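PDB 2AHR: putative pyrroline carboxylate reductase, which catalyses the NAD(P)H-dependent reduction of 1-pyrroline-5-carboxylate to L-proline, the last step of proline biosynthesis. Local coordinates for the interface of chains A and B. Numbering follows the deposited sequence. Chains: chain A/B, putative pyrroline carboxylate reductase.

Contact 1: the interface of chains A and B. Residues chain A 69, 71; chain B 224-226.
A:Lys69 lays the aliphatic part of its side chain against B:Pro225, the two side chains crossing at about a right angle. The apolar part of the contact is CD of A:Lys69 against CD of the B:Pro225 ring, 3.9 Å apart. CD of A:Lys69 also lies 3.6 Å from the backbone O of B:Pro225, a van der Waals contact. A:Lys69 runs nearly extended through chi2 and then bends at both chi3 (-72°) and chi4 (79°), which presents CD to the ring and turns NZ away from it. B:Ser224 adds a looser edge, its CB 4.3 Å from CD of A:Lys69.

The polar link runs through water. The side-chain amide nitrogen NE2 of A:Gln71 hydrogen-bonds water 1 at 2.6 Å, with 157° at the hydrogen. Water 1 lies 3.0 Å from the carbonyl O of B:Pro225. On the other branch of the amide, OE1 of A:Gln71 comes within 3.4 Å of O of B:Gly226; two carbonyl oxygens lie near each other here, neither pointing straight at the other, which may be mildly unfavourable.

In the fold, A:Lys69 and A:Gln71 follow strand 63-66 of the Rossmann-type nucleotide-binding domain, A:Gln71 within the 3-10 helix 70-72. Opposite them, the B:Ser224-Pro225-Gly226 segment joins helices 215-222 and 228-239 of the partner's dimerisation region. B:Ser224 is also an NADP-binding residue, which suggests that this segment borders the neighbouring chain's cofactor site.

Contact 2: the interface of chains A and B. Residues chain A 170, 174; chain B 216, 219, 233, 236-237, 241-242.
Helix 158-185 of chain A packs here against three helices of chain B, 215-222, 228-239 and 241-258, within the all-helical dimerisation region typical of pyrroline-5-carboxylate reductases. The inserted group is A:Leu174, which buries 127 Å² of the 235 Å² hidden in the patch. Its CG is anti to the backbone N (chi1 -166°), which sends the two methyls away from the A helix and in among the B side chains.

The methyls have different surroundings. CD2 of A:Leu174 meets CD2 of B:Leu241 at 3.7 Å and CB of B:Leu236 at 3.9 Å, and in both pairs the side chains slide past each other in opposite directions. CD1 of B:Leu233 closes in on CD2 of A:Leu174 at 4.1 Å. CD1 of A:Leu174 meets the B:His216 imidazole, whose CE1 is 4.1 Å away. The carboxylate oxygen OE2 of B:Glu237 is shared by both methyls, lying 4.0 Å from CD1 of A:Leu174 and equally far from CD2, so this oxygen sits at the mouth of the fork, between the two methyls; the bend of B:Glu237 at chi2 (-60°) brings it there.

B:Ile219 covers the backbone beside this side chain. CG1 of B:Ile219 lies 3.7 Å from O of A:Ala170, one helical turn before A:Leu174, and its CD1 reaches on towards the N and CA of the leucine.

At the other edge, B:Thr242 stands at about a right angle to A:Leu174, its hydroxyl OG1 near CG of the leucine. OG1 of B:Thr242 also lies 2.7 Å from water 2. Water 2 lies 3.0 Å from the backbone O of A:Leu174 and therefore bridges the chains beside the apolar group.

Contact 1: the interface of chains A and B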
# COMPACT_ATOMS: atom_id res chain seq x y z
N LYS A 69 -4.60 2.06 38.46
CA LYS A 69 -4.30 2.58 37.12
C LYS A 69 -4.04 4.09 37.15
O LYS A 69 -4.61 4.82 37.98
CB LYS A 69 -5.43 2.26 36.15
CG LYS A 69 -5.52 0.79 35.74
CD LYS A 69 -6.44 0.59 34.51
CE LYS A 69 -7.95 0.77 34.82
NZ LYS A 69 -8.41 2.20 34.91
N GLN A 71 -5.03 6.62 35.35
CA GLN A 71 -6.18 7.53 35.18
C GLN A 71 -7.07 7.63 36.42
O GLN A 71 -8.02 8.41 36.42
CB GLN A 71 -7.00 7.23 33.91
CG GLN A 71 -7.35 5.80 33.68
CD GLN A 71 -6.29 5.08 32.89
OE1 GLN A 71 -6.06 5.38 31.72
NE2 GLN A 71 -5.64 4.13 33.51
N SER B 224 -3.52 -3.41 30.48
CA SER B 224 -4.39 -2.63 31.38
C SER B 224 -5.33 -1.79 30.52
O SER B 224 -4.88 -1.23 29.51
CB SER B 224 -3.57 -1.67 32.25
OG SER B 224 -2.31 -2.21 32.59
N PRO B 225 -6.61 -1.69 30.90
CA PRO B 225 -7.56 -0.87 30.15
C PRO B 225 -7.08 0.58 29.97
O PRO B 225 -6.58 1.19 30.92
CB PRO B 225 -8.83 -0.91 31.01
CG PRO B 225 -8.69 -2.18 31.82
CD PRO B 225 -7.24 -2.38 32.04
N GLY B 226 -7.23 1.12 28.75
CA GLY B 226 -6.78 2.50 28.46
C GLY B 226 -5.29 2.71 28.70
O GLY B 226 -4.85 3.86 28.89
O HOH W 1 -4.18 2.29 32.31

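Contact 2: the interface of chains A and B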
# COMPACT_ATOMS: atom_id res chain seq x y z
N ALA A 170 3.89 -8.57 26.20
CA ALA A 170 2.72 -8.76 25.34
C ALA A 170 3.11 -8.87 23.87
O ALA A 170 2.51 -9.65 23.11
CB ALA A 170 1.71 -7.62 25.54
N LEU A 174 2.67 -12.04 21.44
CA LEU A 174 2.01 -12.01 20.13
C LEU A 174 2.96 -12.64 19.11
O LEU A 174 2.54 -13.34 18.20
CB LEU A 174 1.63 -10.58 19.71
CG LEU A 174 0.66 -10.49 18.53
CD1 LEU A 174 -0.77 -10.93 18.92
CD2 LEU A 174 0.65 -9.06 17.90
N HIS B 216 -2.22 -15.57 24.50
CA HIS B 216 -3.32 -14.61 24.53
C HIS B 216 -3.89 -14.32 25.92
O HIS B 216 -4.27 -13.19 26.19
CB HIS B 216 -4.42 -14.98 23.54
CG HIS B 216 -4.14 -14.51 22.15
ND1 HIS B 216 -4.13 -13.18 21.81
CD2 HIS B 216 -3.85 -15.20 21.02
CE1 HIS B 216 -3.85 -13.06 20.52
NE2 HIS B 216 -3.69 -14.27 20.01
N ILE B 219 -1.45 -11.90 27.27
CA ILE B 219 -1.73 -10.59 26.66
C ILE B 219 -2.87 -9.88 27.39
O ILE B 219 -2.75 -8.71 27.74
CB ILE B 219 -1.95 -10.72 25.16
CG1 ILE B 219 -0.62 -11.12 24.50
CG2 ILE B 219 -2.53 -9.40 24.57
CD1 ILE B 219 -0.74 -11.47 23.02
N LEU B 233 -0.00 -2.85 21.10
CA LEU B 233 -0.61 -4.06 20.54
C LEU B 233 -1.46 -3.82 19.30
O LEU B 233 -1.37 -4.56 18.33
CB LEU B 233 -1.45 -4.79 21.60
CG LEU B 233 -1.75 -6.24 21.22
CD1 LEU B 233 -0.48 -7.07 21.31
CD2 LEU B 233 -2.87 -6.86 22.10
N LEU B 236 0.89 -3.12 16.38
CA LEU B 236 1.26 -4.44 15.81
C LEU B 236 0.18 -5.07 14.91
O LEU B 236 0.49 -5.65 13.88
CB LEU B 236 1.60 -5.43 16.94
CG LEU B 236 2.85 -5.08 17.76
CD1 LEU B 236 3.07 -6.06 18.88
CD2 LEU B 236 4.09 -4.97 16.84
N GLU B 237 -1.08 -5.02 15.37
CA GLU B 237 -2.23 -5.44 14.58
C GLU B 237 -2.37 -4.61 13.31
O GLU B 237 -2.56 -5.16 12.23
CB GLU B 237 -3.54 -5.30 15.40
CG GLU B 237 -3.66 -6.34 16.53
CD GLU B 237 -3.64 -7.76 15.99
OE1 GLU B 237 -4.17 -7.99 14.87
OE2 GLU B 237 -3.10 -8.65 16.67
N LEU B 241 1.89 -7.58 12.35
CA LEU B 241 2.98 -8.39 12.90
C LEU B 241 2.72 -9.87 12.64
O LEU B 241 3.59 -10.59 12.12
CB LEU B 241 3.21 -8.13 14.40
CG LEU B 241 4.17 -9.13 15.06
CD1 LEU B 241 5.58 -8.81 14.66
CD2 LEU B 241 4.10 -9.10 16.52
N THR B 242 1.51 -10.33 13.01
CA THR B 242 1.19 -11.77 12.90
C THR B 242 1.29 -12.30 11.46
O THR B 242 1.85 -13.38 11.23
CB THR B 242 -0.21 -12.12 13.55
OG1 THR B 242 -0.15 -11.86 14.96
CG2 THR B 242 -0.54 -13.61 13.37
O HOH W 2 -0.12 -13.77 16.85

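The centres of contact 1 and contact 2, taken over their C-alpha atoms, lie about 18 Å apart. They share no residue, but on chain B they are continuous: the segment used in contact 1 connects helices 215-222 and 228-239, both of which take part in contact 2. Chain A contributes its nucleotide-binding domain to the first and its long helix 158-185 to the second. Helical packing in contact 2 thus probably holds the partner's connecting segment against the cofactor domain in contact 1, tying dimer assembly to the active-site region. Two-fold symmetry repeats both contacts with the chains exchanged.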